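Local coordinates for protein CRISPR pre-crRNA endoribonuclease Cas5d (Mannheimia succiniciproducens, PDB 3KG4) that cuts CRISPR precursor transcripts into crRNA as a metal-independent Cas5d endoribonuclease of a bacterial type I-C antiviral defence system, at residues Ile7-Trp12 against Ala163-Ile168; Ile58-Pro63 against Val114-Glu119. One frame throughout, in Å; residues are numbered along the deposited sequence.

How the interactions relate
The two contacts are neighbouring strand pairings of one antiparallel sheet, with centres about 9 Å apart. Interaction 1 joins 7-13 to strand 164-167, at one edge of the sheet. Interaction 2 joins 51-60 to 114-124. Strands 7-13 and 114-124 are themselves neighbours, so the four segments stand in the order 164-167, 7-13, 114-124, 51-60. Probable backbone hydrogen bonds from Y116 and I118 to the carbonyls of I11 and L9 connect the two contacts. Along the chain, both segments of interaction 2 fall between those of interaction 1. Helix 35-45 covers one side of both. Together they account for four of the seven strands of the sheet of this Cas5 protein, a RAMP-family fold.

Interaction 1 (Ile7-Trp12 against Ala163-Ile168); sequences IRLHIW and AHFALI
R8 and I168 meet near one end of an antiparallel strand pair. I168 N gives R8 O a nearly straight hydrogen bond of 2.8 Å, tilted out of the carbonyl plane. The CB atoms of the two residues lie 3.8 Å apart. Water 1 accepts from R8 N and donates to I168 O, so it extends the pairing by one step. The far end of R8 turns elsewhere and forms a salt bridge with E119.

L9 and L167 form a non-hydrogen-bonded pair. L9 CD1 lies 3.7 Å from A166 O and also touches F165 CB. H10 pairs with A166 through two bonds, H10 N to A166 O and A166 N to H10 O. The first runs nearly along the C=O axis. With H10 CG anti to the backbone N (chi1 -176°), the imidazole comes beside the W12 indole, whose CE3 lies over the centre of one face, 3.6 Å above the plane.

I11 sends CG2 to F165 CB at 3.9 Å. F165 CA also makes a short CH...O contact with H10 O. W12 pairs with H164 through two more backbone bonds. Its CG sits between the backbone N and the carbonyl carbon (chi1 62°). The indole extends over the partner strand. H164 CB lies over a face of the five-membered ring, 3.7 Å from its centroid, in a CH-pi contact. A166 CB meets the indole edge in plane, 3.9 Å from W12 CZ3.

L9, I11, F165 and L167 share one face, and H10, W12, H164 and A166 the other. On the first face, L9, I11 and F165 touch helix 35-45, while L167 touches helix 135-146. Strand 114-124 borders 7-13 on the side away from 164-167.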
loop_
_atom_site.group_PDB
_atom_site.type_symbol
_atom_site.label_atom_id
_atom_site.label_comp_id
_atom_site.label_asym_id
_atom_site.label_seq_id
_atom_site.Cartn_x
_atom_site.Cartn_y
_atom_site.Cartn_z
ATOM N N ILE A 7 5.254 -10.381 4.230
ATOM C CA ILE A 7 6.249 -9.387 3.876
ATOM C C ILE A 7 5.928 -8.042 4.508
ATOM O O ILE A 7 4.764 -7.743 4.786
ATOM C CB ILE A 7 6.380 -9.226 2.336
ATOM C CG1 ILE A 7 5.146 -8.606 1.720
ATOM C CG2 ILE A 7 6.654 -10.583 1.678
ATOM C CD1 ILE A 7 4.998 -7.078 1.929
ATOM N N ARG A 8 6.979 -7.264 4.721
ATOM C CA ARG A 8 6.903 -5.867 5.091
ATOM C C ARG A 8 7.771 -5.052 4.136
ATOM O O ARG A 8 8.979 -5.346 3.928
ATOM C CB ARG A 8 7.390 -5.648 6.523
ATOM C CG ARG A 8 6.462 -6.208 7.568
ATOM C CD ARG A 8 7.107 -6.161 8.920
ATOM N NE ARG A 8 6.142 -6.413 9.973
ATOM C CZ ARG A 8 6.457 -6.507 11.260
ATOM N NH1 ARG A 8 7.728 -6.391 11.663
ATOM N NH2 ARG A 8 5.497 -6.711 12.147
ATOM N N LEU A 9 7.150 -4.035 3.557
ATOM C CA LEU A 9 7.794 -3.145 2.596
ATOM C C LEU A 9 7.649 -1.709 3.091
ATOM O O LEU A 9 6.539 -1.205 3.326
ATOM C CB LEU A 9 7.191 -3.318 1.179
ATOM C CG LEU A 9 7.909 -2.581 0.030
ATOM C CD1 LEU A 9 9.255 -3.270 -0.344
ATOM C CD2 LEU A 9 6.987 -2.442 -1.198
ATOM N N HIS A 10 8.784 -1.059 3.266
ATOM C CA HIS A 10 8.865 0.354 3.569
ATOM C C HIS A 10 8.763 1.127 2.261
ATOM O O HIS A 10 9.477 0.822 1.281
ATOM C CB HIS A 10 10.203 0.636 4.274
ATOM C CG HIS A 10 10.373 2.056 4.733
ATOM N ND1 HIS A 10 11.606 2.645 4.875
ATOM C CD2 HIS A 10 9.463 3.015 5.041
ATOM C CE1 HIS A 10 11.457 3.891 5.298
ATOM N NE2 HIS A 10 10.162 4.136 5.422
ATOM N N ILE A 11 7.814 2.055 2.181
ATOM C CA ILE A 11 7.655 2.899 0.985
ATOM C C ILE A 11 7.595 4.359 1.374
ATOM O O ILE A 11 7.097 4.700 2.441
ATOM C CB ILE A 11 6.405 2.482 0.133
ATOM C CG1 ILE A 11 5.091 2.694 0.924
ATOM C CG2 ILE A 11 6.569 1.046 -0.343
ATOM C CD1 ILE A 11 3.779 2.400 0.116
ATOM N N TRP A 12 8.131 5.229 0.518
ATOM C CA TRP A 12 8.046 6.642 0.756
ATOM C C TRP A 12 8.097 7.440 -0.548
ATOM O O TRP A 12 8.428 6.911 -1.619
ATOM C CB TRP A 12 9.162 7.080 1.692
ATOM C CG TRP A 12 10.513 6.848 1.118
ATOM C CD1 TRP A 12 11.270 7.760 0.448
ATOM C CD2 TRP A 12 11.286 5.623 1.139
ATOM N NE1 TRP A 12 12.473 7.185 0.045
ATOM C CE2 TRP A 12 12.507 5.883 0.459
ATOM C CE3 TRP A 12 11.063 4.341 1.645
ATOM C CZ2 TRP A 12 13.511 4.909 0.292
ATOM C CZ3 TRP A 12 12.076 3.365 1.486
ATOM C CH2 TRP A 12 13.284 3.666 0.815
ATOM N N ALA A 163 7.010 5.643 -6.101
ATOM C CA ALA A 163 7.155 5.098 -4.767
ATOM C C ALA A 163 8.554 4.486 -4.678
ATOM O O ALA A 163 8.899 3.573 -5.433
ATOM C CB ALA A 163 6.103 4.042 -4.528
ATOM N N HIS A 164 9.372 5.056 -3.816
ATOM C CA HIS A 164 10.623 4.451 -3.405
ATOM C C HIS A 164 10.338 3.428 -2.332
ATOM O O HIS A 164 9.378 3.584 -1.562
ATOM C CB HIS A 164 11.536 5.503 -2.871
ATOM C CG HIS A 164 11.816 6.584 -3.860
ATOM N ND1 HIS A 164 11.662 7.923 -3.566
ATOM C CD2 HIS A 164 12.181 6.520 -5.163
ATOM C CE1 HIS A 164 11.955 8.638 -4.642
ATOM N NE2 HIS A 164 12.269 7.810 -5.624
ATOM N N PHE A 165 11.176 2.395 -2.259
ATOM C CA PHE A 165 10.891 1.272 -1.395
ATOM C C PHE A 165 12.122 0.543 -0.897
ATOM O O PHE A 165 13.190 0.587 -1.536
ATOM C CB PHE A 165 9.947 0.290 -2.086
ATOM C CG PHE A 165 10.512 -0.358 -3.339
ATOM C CD1 PHE A 165 11.418 -1.416 -3.259
ATOM C CD2 PHE A 165 10.120 0.078 -4.603
ATOM C CE1 PHE A 165 11.919 -2.018 -4.422
ATOM C CE2 PHE A 165 10.628 -0.505 -5.768
ATOM C CZ PHE A 165 11.519 -1.565 -5.673
ATOM N N ALA A 166 11.943 -0.157 0.228
ATOM C CA ALA A 166 13.010 -0.949 0.851
ATOM C C ALA A 166 12.324 -2.085 1.617
ATOM O O ALA A 166 11.311 -1.857 2.327
ATOM C CB ALA A 166 13.842 -0.071 1.768
ATOM N N LEU A 167 12.788 -3.312 1.409
ATOM C CA LEU A 167 12.249 -4.430 2.158
ATOM C C LEU A 167 12.549 -4.206 3.635
ATOM O O LEU A 167 13.582 -3.639 3.999
ATOM C CB LEU A 167 12.819 -5.761 1.679
ATOM C CG LEU A 167 12.168 -7.020 2.256
ATOM C CD1 LEU A 167 10.810 -7.330 1.597
ATOM C CD2 LEU A 167 13.096 -8.226 2.107
ATOM N N ILE A 168 11.617 -4.599 4.487
ATOM C CA ILE A 168 11.894 -4.665 5.911
ATOM C C ILE A 168 11.950 -6.172 6.142
ATOM O O ILE A 168 10.924 -6.815 6.267
ATOM C CB ILE A 168 10.796 -4.004 6.761
ATOM C CG1 ILE A 168 10.696 -2.504 6.471
ATOM C CG2 ILE A 168 11.005 -4.289 8.288
ATOM C CD1 ILE A 168 11.330 -1.625 7.513
HETATM O O HOH W 1 9.652 -8.474 4.621
#

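Interaction 2 (Ile58-Pro63 against Val114-Glu119); sequences IYVLKP and VAYVIE
An antiparallel pairing inside the main sheet joins the end of strand 51-60 to the start of strand 114-124. Y59 and V117 form its hydrogen-bonded pair. Y59 N gives V117 O a bond of 2.8 Å, and V117 N returns one to Y59 O on a lone pair. The Y59 side chain crosses V117 obliquely, with CD2 3.6 Å from V117 CB. With Y59 CG anti to the carbonyl carbon (chi1 -61°), the ring lies by V117 and has V117 O and E119 OE1 at its edge, in its plane.

Y59 OH donates to E119 OE1 over 2.8 Å. It meets the carboxylate from above its plane. The same oxygen takes a salt bridge from R8, so E119 ties its own strand to both flanking strands of the RAMP-type sheet.

I58 and V60 share the other face with Y116 and I118. I58 CG1 lies beside I118 CD1, and V60 CG2 is 4.1 Å from Y116 CD1. Beyond the strand end, L61 N bonds A115 O nearly straight on to the carbonyl at 3.0 Å. L61 CD1 packs on A115 CB. Water 2 accepts from both K62 N and A115 N. The K62 chain passes A115 CB with its CD, at 4.1 Å. Its NZ reaches water 3, which donates to V114 O over 2.7 Å.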
loop_
_atom_site.group_PDB
_atom_site.type_symbol
_atom_site.label_atom_id
_atom_site.label_comp_id
_atom_site.label_asym_id
_atom_site.label_seq_id
_atom_site.Cartn_x
_atom_site.Cartn_y
_atom_site.Cartn_z
ATOM N N ILE A 58 -1.410 -1.374 7.262
ATOM C CA ILE A 58 -0.714 -0.228 6.714
ATOM C C ILE A 58 -0.273 0.633 7.885
ATOM O O ILE A 58 -1.114 1.169 8.606
ATOM C CB ILE A 58 -1.661 0.625 5.775
ATOM C CG1 ILE A 58 -2.108 -0.217 4.564
ATOM C CG2 ILE A 58 -0.983 1.905 5.394
ATOM C CD1 ILE A 58 -3.397 0.317 3.865
ATOM N N TYR A 59 1.034 0.770 8.060
ATOM C CA TYR A 59 1.609 1.669 9.045
ATOM C C TYR A 59 1.836 3.029 8.432
ATOM O O TYR A 59 2.528 3.142 7.421
ATOM C CB TYR A 59 2.954 1.153 9.523
ATOM C CG TYR A 59 2.932 -0.187 10.185
ATOM C CD1 TYR A 59 2.976 -0.312 11.575
ATOM C CD2 TYR A 59 2.859 -1.349 9.426
ATOM C CE1 TYR A 59 2.997 -1.594 12.171
ATOM C CE2 TYR A 59 2.844 -2.594 10.003
ATOM C CZ TYR A 59 2.945 -2.723 11.369
ATOM O OH TYR A 59 2.957 -4.011 11.881
ATOM N N VAL A 60 1.294 4.062 9.060
ATOM C CA VAL A 60 1.396 5.425 8.575
ATOM C C VAL A 60 2.412 6.161 9.411
ATOM O O VAL A 60 2.183 6.382 10.606
ATOM C CB VAL A 60 0.064 6.189 8.686
ATOM C CG1 VAL A 60 0.240 7.596 8.173
ATOM C CG2 VAL A 60 -0.995 5.480 7.918
ATOM N N LEU A 61 3.501 6.585 8.767
ATOM C CA LEU A 61 4.719 7.041 9.464
ATOM C C LEU A 61 4.853 8.550 9.579
ATOM O O LEU A 61 5.529 9.046 10.479
ATOM C CB LEU A 61 5.963 6.487 8.748
ATOM C CG LEU A 61 6.008 4.972 8.608
ATOM C CD1 LEU A 61 7.293 4.541 7.908
ATOM C CD2 LEU A 61 5.885 4.344 9.995
ATOM N N LYS A 62 4.229 9.295 8.671
ATOM C CA LYS A 62 4.453 10.707 8.609
ATOM C C LYS A 62 3.135 11.486 8.688
ATOM O O LYS A 62 2.101 10.981 8.293
ATOM C CB LYS A 62 5.218 11.049 7.338
ATOM C CG LYS A 62 6.701 10.691 7.411
ATOM C CD LYS A 62 7.421 11.165 6.177
ATOM C CE LYS A 62 8.848 11.598 6.460
ATOM N NZ LYS A 62 9.615 11.814 5.185
ATOM N N PRO A 63 3.178 12.699 9.254
ATOM C CA PRO A 63 1.967 13.489 9.402
ATOM C C PRO A 63 1.262 13.693 8.061
ATOM O O PRO A 63 1.905 13.829 7.040
ATOM C CB PRO A 63 2.473 14.832 9.965
ATOM C CG PRO A 63 3.861 14.560 10.425
ATOM C CD PRO A 63 4.383 13.479 9.571
ATOM N N VAL A 114 5.229 11.473 2.296
ATOM C CA VAL A 114 4.580 10.334 2.879
ATOM C C VAL A 114 5.603 9.218 3.076
ATOM O O VAL A 114 6.593 9.138 2.338
ATOM C CB VAL A 114 3.458 9.755 1.962
ATOM C CG1 VAL A 114 2.371 10.767 1.714
ATOM C CG2 VAL A 114 4.018 9.265 0.625
ATOM N N ALA A 115 5.291 8.342 4.017
ATOM C CA ALA A 115 5.980 7.074 4.180
ATOM C C ALA A 115 5.105 6.094 4.913
ATOM O O ALA A 115 4.447 6.433 5.919
ATOM C CB ALA A 115 7.290 7.284 4.930
ATOM N N TYR A 116 5.129 4.860 4.437
ATOM C CA TYR A 116 4.341 3.804 5.022
ATOM C C TYR A 116 5.152 2.525 5.179
ATOM O O TYR A 116 6.165 2.348 4.507
ATOM C CB TYR A 116 3.118 3.477 4.170
ATOM C CG TYR A 116 2.335 4.704 3.705
ATOM C CD1 TYR A 116 1.377 5.302 4.528
ATOM C CD2 TYR A 116 2.557 5.266 2.458
ATOM C CE1 TYR A 116 0.706 6.410 4.118
ATOM C CE2 TYR A 116 1.852 6.407 2.049
ATOM C CZ TYR A 116 0.918 6.947 2.874
ATOM O OH TYR A 116 0.223 8.085 2.504
ATOM N N VAL A 117 4.640 1.629 6.005
ATOM C CA VAL A 117 4.969 0.207 5.894
ATOM C C VAL A 117 3.721 -0.529 5.488
ATOM O O VAL A 117 2.624 -0.337 6.078
ATOM C CB VAL A 117 5.525 -0.407 7.216
ATOM C CG1 VAL A 117 5.889 -1.876 7.004
ATOM C CG2 VAL A 117 6.740 0.371 7.622
ATOM N N ILE A 118 3.886 -1.379 4.480
ATOM C CA ILE A 118 2.848 -2.284 4.007
ATOM C C ILE A 118 3.168 -3.678 4.485
ATOM O O ILE A 118 4.270 -4.208 4.203
ATOM C CB ILE A 118 2.828 -2.323 2.482
ATOM C CG1 ILE A 118 2.647 -0.912 1.918
ATOM C CG2 ILE A 118 1.782 -3.327 1.994
ATOM C CD1 ILE A 118 1.482 -0.131 2.542
ATOM N N GLU A 119 2.229 -4.259 5.224
ATOM C CA GLU A 119 2.369 -5.606 5.713
ATOM C C GLU A 119 1.339 -6.455 4.995
ATOM O O GLU A 119 0.168 -6.109 5.005
ATOM C CB GLU A 119 2.143 -5.638 7.220
ATOM C CG GLU A 119 2.453 -6.949 7.845
ATOM C CD GLU A 119 2.457 -6.830 9.401
ATOM O OE1 GLU A 119 3.259 -6.060 9.955
ATOM O OE2 GLU A 119 1.650 -7.530 10.038
HETATM O O HOH W 2 2.884 8.947 5.690
HETATM O O HOH W 3 8.650 10.908 2.749
#